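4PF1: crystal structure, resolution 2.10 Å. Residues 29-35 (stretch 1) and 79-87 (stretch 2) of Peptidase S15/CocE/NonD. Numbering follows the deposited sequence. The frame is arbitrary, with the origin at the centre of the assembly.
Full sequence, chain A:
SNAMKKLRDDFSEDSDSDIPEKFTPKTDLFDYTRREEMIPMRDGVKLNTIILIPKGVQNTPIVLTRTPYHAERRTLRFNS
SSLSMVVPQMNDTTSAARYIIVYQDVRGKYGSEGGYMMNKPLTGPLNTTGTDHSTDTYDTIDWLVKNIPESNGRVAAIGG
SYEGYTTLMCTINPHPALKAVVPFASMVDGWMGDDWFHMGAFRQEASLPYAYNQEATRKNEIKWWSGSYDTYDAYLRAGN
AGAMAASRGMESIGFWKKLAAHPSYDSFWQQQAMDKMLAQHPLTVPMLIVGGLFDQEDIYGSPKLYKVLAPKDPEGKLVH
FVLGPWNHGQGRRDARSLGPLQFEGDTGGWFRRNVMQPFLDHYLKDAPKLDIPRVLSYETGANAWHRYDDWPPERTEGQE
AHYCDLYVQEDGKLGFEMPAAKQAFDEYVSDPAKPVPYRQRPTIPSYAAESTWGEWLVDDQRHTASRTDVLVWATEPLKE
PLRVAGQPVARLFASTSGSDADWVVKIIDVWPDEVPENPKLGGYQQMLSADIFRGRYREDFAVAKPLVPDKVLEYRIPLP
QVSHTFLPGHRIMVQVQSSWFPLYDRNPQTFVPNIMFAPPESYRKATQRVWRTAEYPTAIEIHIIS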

# COMPACT_ATOMS: atom_id res chain seq x y z
N LEU A 29 19.33 25.81 21.87
CA LEU A 29 18.24 24.98 22.39
C LEU A 29 18.42 23.50 22.00
O LEU A 29 17.54 22.67 22.29
CB LEU A 29 16.88 25.51 21.89
CG LEU A 29 15.77 25.62 22.93
CD1 LEU A 29 15.96 26.85 23.83
CD2 LEU A 29 14.41 25.68 22.26
N PHE A 30 19.55 23.16 21.34
CA PHE A 30 19.84 21.78 20.93
C PHE A 30 20.39 20.99 22.13
O PHE A 30 21.01 21.58 23.02
CB PHE A 30 20.86 21.75 19.76
CG PHE A 30 20.37 22.15 18.38
CD1 PHE A 30 19.37 23.11 18.22
CD2 PHE A 30 20.98 21.65 17.23
CE1 PHE A 30 18.95 23.50 16.95
CE2 PHE A 30 20.56 22.05 15.96
CZ PHE A 30 19.55 22.97 15.82
N ASP A 31 20.18 19.67 22.17
CA ASP A 31 20.70 18.86 23.28
C ASP A 31 22.14 18.39 22.98
O ASP A 31 22.66 17.51 23.68
CB ASP A 31 19.76 17.68 23.59
CG ASP A 31 19.69 16.57 22.54
OD1 ASP A 31 20.31 16.72 21.47
OD2 ASP A 31 19.01 15.56 22.80
N TYR A 32 22.79 18.98 21.95
CA TYR A 32 24.14 18.63 21.53
C TYR A 32 24.84 19.84 20.89
O TYR A 32 24.16 20.73 20.37
CB TYR A 32 24.12 17.45 20.53
CG TYR A 32 23.54 17.79 19.17
CD1 TYR A 32 22.16 17.80 18.96
CD2 TYR A 32 24.37 18.08 18.09
CE1 TYR A 32 21.62 18.13 17.72
CE2 TYR A 32 23.84 18.40 16.84
CZ TYR A 32 22.46 18.42 16.66
OH TYR A 32 21.94 18.73 15.42
N THR A 33 26.18 19.84 20.88
CA THR A 33 26.98 20.88 20.23
C THR A 33 27.67 20.26 19.01
O THR A 33 28.18 19.14 19.08
CB THR A 33 27.96 21.51 21.23
OG1 THR A 33 27.21 22.10 22.29
CG2 THR A 33 28.85 22.57 20.60
N ARG A 34 27.67 20.99 17.89
CA ARG A 34 28.28 20.54 16.64
C ARG A 34 29.58 21.31 16.37
O ARG A 34 29.54 22.51 16.11
CB ARG A 34 27.28 20.70 15.48
CG ARG A 34 27.73 20.09 14.15
CD ARG A 34 26.71 20.35 13.06
NE ARG A 34 25.49 19.56 13.24
CZ ARG A 34 25.29 18.36 12.71
NH1 ARG A 34 26.21 17.81 11.93
NH2 ARG A 34 24.16 17.70 12.94
N ARG A 35 30.72 20.61 16.48
CA ARG A 35 32.05 21.19 16.23
C ARG A 35 32.58 20.73 14.88
O ARG A 35 32.74 19.52 14.66
CB ARG A 35 33.03 20.83 17.35
CG ARG A 35 33.14 21.88 18.44
CD ARG A 35 34.26 21.57 19.41
NE ARG A 35 35.58 21.86 18.85
CZ ARG A 35 36.71 21.92 19.56
NH1 ARG A 35 36.68 21.72 20.87
NH2 ARG A 35 37.86 22.19 18.96
N ASN A 79 17.15 16.82 9.92
CA ASN A 79 17.59 18.16 10.30
C ASN A 79 16.94 18.51 11.64
O ASN A 79 15.91 19.19 11.68
CB ASN A 79 17.23 19.18 9.21
CG ASN A 79 17.91 20.52 9.36
OD1 ASN A 79 18.80 20.72 10.19
ND2 ASN A 79 17.51 21.46 8.53
N SER A 80 17.52 17.98 12.73
CA SER A 80 16.92 18.06 14.05
C SER A 80 17.78 18.76 15.10
O SER A 80 19.00 18.91 14.95
CB SER A 80 16.59 16.65 14.53
OG SER A 80 16.15 16.62 15.88
N SER A 81 17.11 19.17 16.20
CA SER A 81 17.71 19.79 17.38
C SER A 81 18.08 18.71 18.40
O SER A 81 18.70 19.01 19.43
CB SER A 81 16.73 20.79 18.00
OG SER A 81 15.49 20.18 18.31
N SER A 82 17.72 17.45 18.10
CA SER A 82 17.97 16.29 18.96
C SER A 82 19.11 15.44 18.40
O SER A 82 19.12 15.13 17.21
CB SER A 82 16.70 15.46 19.11
OG SER A 82 16.90 14.31 19.91
N LEU A 83 20.07 15.05 19.27
CA LEU A 83 21.23 14.22 18.90
C LEU A 83 20.79 12.84 18.39
O LEU A 83 21.37 12.33 17.44
CB LEU A 83 22.20 14.08 20.09
CG LEU A 83 23.46 13.21 19.86
CD1 LEU A 83 24.37 13.81 18.79
CD2 LEU A 83 24.22 12.99 21.15
N SER A 84 19.74 12.27 19.00
CA SER A 84 19.18 10.97 18.64
C SER A 84 18.67 10.92 17.19
O SER A 84 18.63 9.84 16.60
CB SER A 84 18.03 10.62 19.59
OG SER A 84 17.02 11.61 19.55
N MET A 85 18.27 12.08 16.63
CA MET A 85 17.67 12.18 15.29
C MET A 85 18.67 12.53 14.17
O MET A 85 18.35 12.31 13.00
CB MET A 85 16.55 13.23 15.30
CG MET A 85 15.38 12.87 16.21
SD MET A 85 14.37 11.52 15.58
CE MET A 85 13.55 12.32 14.18
N VAL A 86 19.85 13.10 14.50
CA VAL A 86 20.82 13.53 13.49
C VAL A 86 21.82 12.41 13.12
O VAL A 86 22.34 12.41 12.00
CB VAL A 86 21.59 14.83 13.88
CG1 VAL A 86 20.66 16.04 13.86
CG2 VAL A 86 22.29 14.69 15.24
N VAL A 87 22.08 11.48 14.04
CA VAL A 87 23.07 10.42 13.83
C VAL A 87 22.49 9.23 13.04
O VAL A 87 21.30 8.93 13.16
CB VAL A 87 23.68 9.94 15.18
CG1 VAL A 87 24.51 11.04 15.82
CG2 VAL A 87 22.61 9.43 16.14
O HOH W 1 19.11 13.07 22.06

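The most unusual feature of this contact is an aromatic ring laid flat against a serine backbone: the CA of Ser 81 sits 3.6 Å from the centroid of the Phe 30 ring and only 6° off its normal. A CA-H group is slightly polarised by the flanking amides, which suits it to the pi cloud of a phenyl face. The short side chain of Ser 81 adds to the same contact, its CB lying over the same face, 3.5 Å from CD1 of Phe 30.

The arrangement illustrates a general principle: segments distant in sequence can be joined by backbone polar groups, with side chains completing some of the bonds and aromatic rings packing beside them. The carbonyl of Ser 81 is the first such group. Its O accepts a hydrogen bond from N of Asp 31 at 3.2 Å, and CA of Phe 30 also approaches Ser 81 O, at 3.3 Å, in a CA-H...O contact.

Asp 31 then reaches across with its carboxylate. Its CA-to-CB bond points sideways, but with chi1 in the p well the end of the side chain comes nearer, and N of Leu 83 donates to OD1 of Asp 31 over 2.8 Å. A short acid side chain is well matched to a free backbone NH at this range. The other carboxylate oxygen is served by water 1, which donates to OD2 of Asp 31 at 2.6 Å and accepts from N of Ser 84 at 3.2 Å. The carboxylate thus engages two successive amides, one directly and one through solvent.

Tyr 32, on the strand, points toward the other stretch and loses the largest area to it. Its hydroxyl donates to O of Ser 80, with OH and O 3.0 Å apart, so a buried polar group finds a buried partner. The ring does apolar work as well: CG2 of Val 86 lies over one face, 4.0 Å from CZ of Tyr 32, while CD1 of Tyr 32 packs 3.9 Å from CB of Leu 83. Tyrosine suits this place because it combines a flat hydrophobic surface with a terminal hydroxyl. The same hydroxyl accepts a weak hydrogen bond from Arg 34, whose NH2 is 3.5 Å from Tyr 32 OH.

Within the second stretch, N of Ser 82 donates to OG of Ser 80 at 2.8 Å, tying together the turn that presents the carbonyls. The whole contact buries just 362 Å², a modest area crossed by three direct hydrogen bonds.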